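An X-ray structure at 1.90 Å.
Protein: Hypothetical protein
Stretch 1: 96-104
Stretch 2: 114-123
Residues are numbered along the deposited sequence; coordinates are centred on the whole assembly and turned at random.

Stretch 1 96-104: NALAPPVVL
Stretch 2 114-123: GTVTLTIPYQ

The two stretches run antiparallel, as the CA pairings establish: L104 CA lies 4.5 Å from G114 CA, V102 CA 6.0 Å from V116 CA, P100 CA 7.0 Å from L118 CA and L98 CA 9.0 Å from P121 CA. The gap is thus a wedge, tight at G114 and open toward P121, and together the surfaces bury 342 Å².

At the narrow end, G114 (phi/psi -156/168) allows the close approach. Its CA sits 3.3 Å from V103 O, a CA-H...O contact with 143° at the hydrogen; an ideal CB would fall 2.0 Å from V103 O and 3.0 Å from L104 CD2, clashing with both. L104 (m, t) brings CD2 to 3.8 Å from G114 N. No direct backbone hydrogen bond joins the stretches here. Instead, one water donates to V103 O (2.8 Å) and accepts from T115 N (2.9 Å), while another accepts from V103 N (2.9 Å) and donates to T115 O (2.6 Å).

Further along, V116 (p) points toward stretch 1, its CG2 4.2 Å from V102 CG2 (V102 is t) and 3.7 Å from P100 CB. P100, C-gamma exo and followed by a cis peptide bond to P101, is the central bump: its CG also meets L118 CD2 at 3.5 Å (L118 is m, t) and Y122 CZ at 4.0 Å. The compact ring fits this apolar hollow between V116, L118 and Y122.

Where the wedge is wide, Y122 spans it. A 3-10 segment, 120-122, positions its ring (chi1 -56°, chi2 -78°), and OH donates to L98 O at 2.7 Å, with that oxygen at the ring edge. The acceptor lies within a type I turn, N96 to A99, closed by A99 N to N96 O (2.9 Å) and braced by L98 N to N96 OD1 (3.0 Å). A third water donates to A97 O and Y122 OH, both at 2.8 Å.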

ATOM      1  N   ASN B  96      10.546   0.937   6.551  1.00 32.86           N
ATOM      2  CA  ASN B  96       9.732   1.244   5.388  1.00 32.39           C
ATOM      3  C   ASN B  96       8.575   2.140   5.806  1.00 32.70           C
ATOM      4  O   ASN B  96       7.627   1.681   6.411  1.00 31.81           O
ATOM      5  CB  ASN B  96       9.265  -0.046   4.702  1.00 33.07           C
ATOM      6  CG  ASN B  96       8.592   0.218   3.381  1.00 33.84           C
ATOM      7  OD1 ASN B  96       8.011   1.296   3.169  1.00 32.34           O
ATOM      8  ND2 ASN B  96       8.660  -0.757   2.479  1.00 34.16           N
ATOM      9  N   ALA B  97       8.679   3.441   5.515  1.00 32.25           N
ATOM     10  CA  ALA B  97       7.698   4.387   6.024  1.00 32.81           C
ATOM     11  C   ALA B  97       6.304   4.215   5.423  1.00 33.36           C
ATOM     12  O   ALA B  97       5.338   4.772   5.955  1.00 33.57           O
ATOM     13  CB  ALA B  97       8.187   5.849   5.903  1.00 31.74           C
ATOM     14  N   LEU B  98       6.194   3.411   4.362  1.00 33.81           N
ATOM     15  CA  LEU B  98       4.882   3.002   3.820  1.00 34.91           C
ATOM     16  C   LEU B  98       4.151   2.038   4.726  1.00 34.28           C
ATOM     17  O   LEU B  98       2.922   1.957   4.659  1.00 34.46           O
ATOM     18  CB  LEU B  98       5.031   2.286   2.460  1.00 34.48           C
ATOM     19  CG  LEU B  98       5.011   3.189   1.218  1.00 36.29           C
ATOM     20  CD1 LEU B  98       6.073   4.197   1.290  1.00 36.64           C
ATOM     21  CD2 LEU B  98       5.180   2.340  -0.051  1.00 37.22           C
ATOM     22  N   ALA B  99       4.913   1.273   5.521  1.00 33.53           N
ATOM     23  CA  ALA B  99       4.347   0.269   6.427  1.00 32.84           C
ATOM     24  C   ALA B  99       3.746   0.936   7.659  1.00 32.51           C
ATOM     25  O   ALA B  99       4.326   1.874   8.193  1.00 32.49           O
ATOM     26  CB  ALA B  99       5.451  -0.779   6.817  1.00 33.05           C
ATOM     27  N   PRO B 100       2.544   0.504   8.095  1.00 32.65           N
ATOM     28  CA  PRO B 100       2.008   1.137   9.291  1.00 32.33           C
ATOM     29  C   PRO B 100       3.000   1.334  10.443  1.00 32.57           C
ATOM     30  O   PRO B 100       3.040   2.431  10.969  1.00 33.11           O
ATOM     31  CB  PRO B 100       0.829   0.226   9.670  1.00 32.74           C
ATOM     32  CG  PRO B 100       0.306  -0.185   8.330  1.00 32.75           C
ATOM     33  CD  PRO B 100       1.581  -0.462   7.521  1.00 32.85           C
ATOM     34  N   PRO B 101       3.827   0.315  10.823  1.00 32.50           N
ATOM     35  CA  PRO B 101       3.966  -1.061  10.369  1.00 32.56           C
ATOM     36  C   PRO B 101       3.114  -2.014  11.177  1.00 32.81           C
ATOM     37  O   PRO B 101       2.753  -1.729  12.329  1.00 33.10           O
ATOM     38  CB  PRO B 101       5.452  -1.371  10.600  1.00 31.38           C
ATOM     39  CG  PRO B 101       5.855  -0.516  11.774  1.00 31.52           C
ATOM     40  CD  PRO B 101       4.826   0.627  11.866  1.00 32.64           C
ATOM     41  N   VAL B 102       2.769  -3.123  10.550  1.00 33.49           N
ATOM     42  CA  VAL B 102       1.994  -4.166  11.223  1.00 34.00           C
ATOM     43  C   VAL B 102       2.933  -5.106  11.963  1.00 33.99           C
ATOM     44  O   VAL B 102       3.938  -5.535  11.415  1.00 34.31           O
ATOM     45  CB  VAL B 102       1.116  -4.967  10.227  1.00 34.18           C
ATOM     46  CG1 VAL B 102       0.215  -5.959  11.013  1.00 37.27           C
ATOM     47  CG2 VAL B 102       0.238  -4.014   9.397  1.00 33.85           C
ATOM     48  N   VAL B 103       2.587  -5.413  13.207  1.00 34.32           N
ATOM     49  CA  VAL B 103       3.314  -6.370  14.034  1.00 35.05           C
ATOM     50  C   VAL B 103       2.487  -7.661  14.035  1.00 35.43           C
ATOM     51  O   VAL B 103       1.257  -7.610  14.246  1.00 35.57           O
ATOM     52  CB  VAL B 103       3.425  -5.822  15.469  1.00 34.86           C
ATOM     53  CG1 VAL B 103       4.060  -6.828  16.398  1.00 36.62           C
ATOM     54  CG2 VAL B 103       4.225  -4.496  15.457  1.00 35.39           C
ATOM     55  N   LEU B 104       3.137  -8.798  13.789  1.00 34.64           N
ATOM     56  CA  LEU B 104       2.422 -10.077  13.732  1.00 35.25           C
ATOM     57  C   LEU B 104       3.028 -11.127  14.651  1.00 35.44           C
ATOM     58  O   LEU B 104       4.262 -11.210  14.797  1.00 34.95           O
ATOM     59  CB  LEU B 104       2.387 -10.629  12.300  1.00 34.52           C
ATOM     60  CG  LEU B 104       1.747  -9.742  11.246  1.00 36.91           C
ATOM     61  CD1 LEU B 104       2.176 -10.236   9.830  1.00 35.76           C
ATOM     62  CD2 LEU B 104       0.232  -9.716  11.437  1.00 34.41           C
ATOM     63  N   GLY B 114      -2.280 -10.081  14.222  1.00 35.61           N
ATOM     64  CA  GLY B 114      -1.803  -8.797  14.723  1.00 35.75           C
ATOM     65  C   GLY B 114      -2.957  -7.813  14.740  1.00 35.97           C
ATOM     66  O   GLY B 114      -4.024  -8.088  14.178  1.00 35.02           O
ATOM     67  N   THR B 115      -2.741  -6.681  15.397  1.00 35.13           N
ATOM     68  CA  THR B 115      -3.727  -5.613  15.468  1.00 35.79           C
ATOM     69  C   THR B 115      -3.047  -4.333  15.033  1.00 35.15           C
ATOM     70  O   THR B 115      -1.923  -4.044  15.460  1.00 33.49           O
ATOM     71  CB  THR B 115      -4.222  -5.466  16.908  1.00 36.25           C
ATOM     72  OG1 THR B 115      -4.824  -6.706  17.302  1.00 39.30           O
ATOM     73  CG2 THR B 115      -5.265  -4.382  17.024  1.00 38.03           C
ATOM     74  N   VAL B 116      -3.736  -3.562  14.196  1.00 34.53           N
ATOM     75  CA  VAL B 116      -3.193  -2.312  13.675  1.00 34.52           C
ATOM     76  C   VAL B 116      -4.286  -1.249  13.680  1.00 33.76           C
ATOM     77  O   VAL B 116      -5.420  -1.527  13.329  1.00 33.28           O
ATOM     78  CB  VAL B 116      -2.658  -2.519  12.225  1.00 33.86           C
ATOM     79  CG1 VAL B 116      -3.804  -2.829  11.247  1.00 35.72           C
ATOM     80  CG2 VAL B 116      -1.842  -1.288  11.748  1.00 35.47           C
ATOM     81  N   THR B 117      -3.930  -0.037  14.079  1.00 34.03           N
ATOM     82  CA  THR B 117      -4.835   1.089  14.013  1.00 32.84           C
ATOM     83  C   THR B 117      -4.344   1.939  12.835  1.00 33.05           C
ATOM     84  O   THR B 117      -3.220   2.433  12.859  1.00 32.82           O
ATOM     85  CB  THR B 117      -4.788   1.879  15.320  1.00 32.30           C
ATOM     86  OG1 THR B 117      -5.326   1.057  16.359  1.00 31.40           O
ATOM     87  CG2 THR B 117      -5.625   3.137  15.205  1.00 31.90           C
ATOM     88  N   LEU B 118      -5.163   2.080  11.793  1.00 33.19           N
ATOM     89  CA  LEU B 118      -4.710   2.760  10.577  1.00 33.39           C
ATOM     90  C   LEU B 118      -5.103   4.222  10.499  1.00 33.61           C
ATOM     91  O   LEU B 118      -6.119   4.637  11.040  1.00 34.04           O
ATOM     92  CB  LEU B 118      -5.172   2.007   9.317  1.00 32.96           C
ATOM     93  CG  LEU B 118      -4.609   0.616   9.074  1.00 34.43           C
ATOM     94  CD1 LEU B 118      -5.417  -0.118   7.993  1.00 33.03           C
ATOM     95  CD2 LEU B 118      -3.122   0.662   8.667  1.00 33.63           C
ATOM     96  N   THR B 119      -4.282   4.976   9.780  1.00 33.51           N
ATOM     97  CA  THR B 119      -4.290   6.437   9.749  1.00 34.05           C
ATOM     98  C   THR B 119      -4.582   6.987   8.356  1.00 33.45           C
ATOM     99  O   THR B 119      -4.690   6.216   7.377  1.00 32.67           O
ATOM    100  CB  THR B 119      -2.913   6.938  10.146  1.00 34.38           C
ATOM    101  OG1 THR B 119      -1.938   6.215   9.382  1.00 33.50           O
ATOM    102  CG2 THR B 119      -2.653   6.697  11.641  1.00 35.41           C
ATOM    103  N   ILE B 120      -4.680   8.312   8.241  1.00 33.11           N
ATOM    104  CA  ILE B 120      -5.239   8.885   7.006  1.00 33.65           C
ATOM    105  C   ILE B 120      -4.506   8.616   5.695  1.00 31.99           C
ATOM    106  O   ILE B 120      -5.114   8.704   4.663  1.00 32.74           O
ATOM    107  CB  ILE B 120      -5.612  10.395   7.046  1.00 33.89           C
ATOM    108  CG1 ILE B 120      -4.432  11.285   7.433  1.00 33.88           C
ATOM    109  CG2 ILE B 120      -6.896  10.650   7.860  1.00 36.65           C
ATOM    110  CD1 ILE B 120      -4.698  12.752   7.024  1.00 35.16           C
ATOM    111  N   PRO B 121      -3.195   8.332   5.718  1.00 31.89           N
ATOM    112  CA  PRO B 121      -2.587   7.966   4.418  1.00 31.04           C
ATOM    113  C   PRO B 121      -3.189   6.733   3.773  1.00 31.42           C
ATOM    114  O   PRO B 121      -3.082   6.569   2.541  1.00 32.44           O
ATOM    115  CB  PRO B 121      -1.122   7.691   4.799  1.00 30.28           C
ATOM    116  CG  PRO B 121      -0.882   8.584   5.937  1.00 31.05           C
ATOM    117  CD  PRO B 121      -2.154   8.422   6.758  1.00 32.15           C
ATOM    118  N   TYR B 122      -3.777   5.865   4.603  1.00 31.00           N
ATOM    119  CA  TYR B 122      -4.399   4.580   4.181  1.00 31.64           C
ATOM    120  C   TYR B 122      -5.886   4.696   3.768  1.00 31.42           C
ATOM    121  O   TYR B 122      -6.554   3.679   3.461  1.00 31.75           O
ATOM    122  CB  TYR B 122      -4.200   3.524   5.302  1.00 29.81           C
ATOM    123  CG  TYR B 122      -2.729   3.350   5.644  1.00 30.38           C
ATOM    124  CD1 TYR B 122      -1.886   2.604   4.824  1.00 32.38           C
ATOM    125  CD2 TYR B 122      -2.163   4.025   6.725  1.00 32.18           C
ATOM    126  CE1 TYR B 122      -0.515   2.457   5.121  1.00 31.17           C
ATOM    127  CE2 TYR B 122      -0.795   3.920   7.015  1.00 30.46           C
ATOM    128  CZ  TYR B 122       0.011   3.140   6.211  1.00 30.33           C
ATOM    129  OH  TYR B 122       1.338   3.022   6.511  1.00 31.05           O
ATOM    130  N   GLN B 123      -6.365   5.938   3.720  1.00 32.79           N
ATOM    131  CA  GLN B 123      -7.790   6.271   3.494  1.00 32.90           C
ATOM    132  C   GLN B 123      -8.238   6.066   2.050  1.00 33.24           C
ATOM    133  O   GLN B 123      -7.526   6.437   1.114  1.00 33.03           O
ATOM    134  CB  GLN B 123      -8.042   7.717   3.884  1.00 33.32           C
ATOM    135  CG  GLN B 123      -9.515   8.230   3.819  1.00 32.63           C
ATOM    136  CD  GLN B 123      -9.677   9.543   4.594  1.00 33.21           C
ATOM    137  OE1 GLN B 123      -8.866  10.456   4.464  1.00 37.66           O
ATOM    138  NE2 GLN B 123     -10.713   9.633   5.404  1.00 31.60           N
TER
HETATM  139  O   HOH W   1       2.887   5.292   7.132  1.00 26.69           O
HETATM  140  O   HOH W   2      -0.048  -6.701  16.519  1.00 32.71           O
HETATM  141  O   HOH W   3       0.360  -3.860  14.168  1.00 41.58           O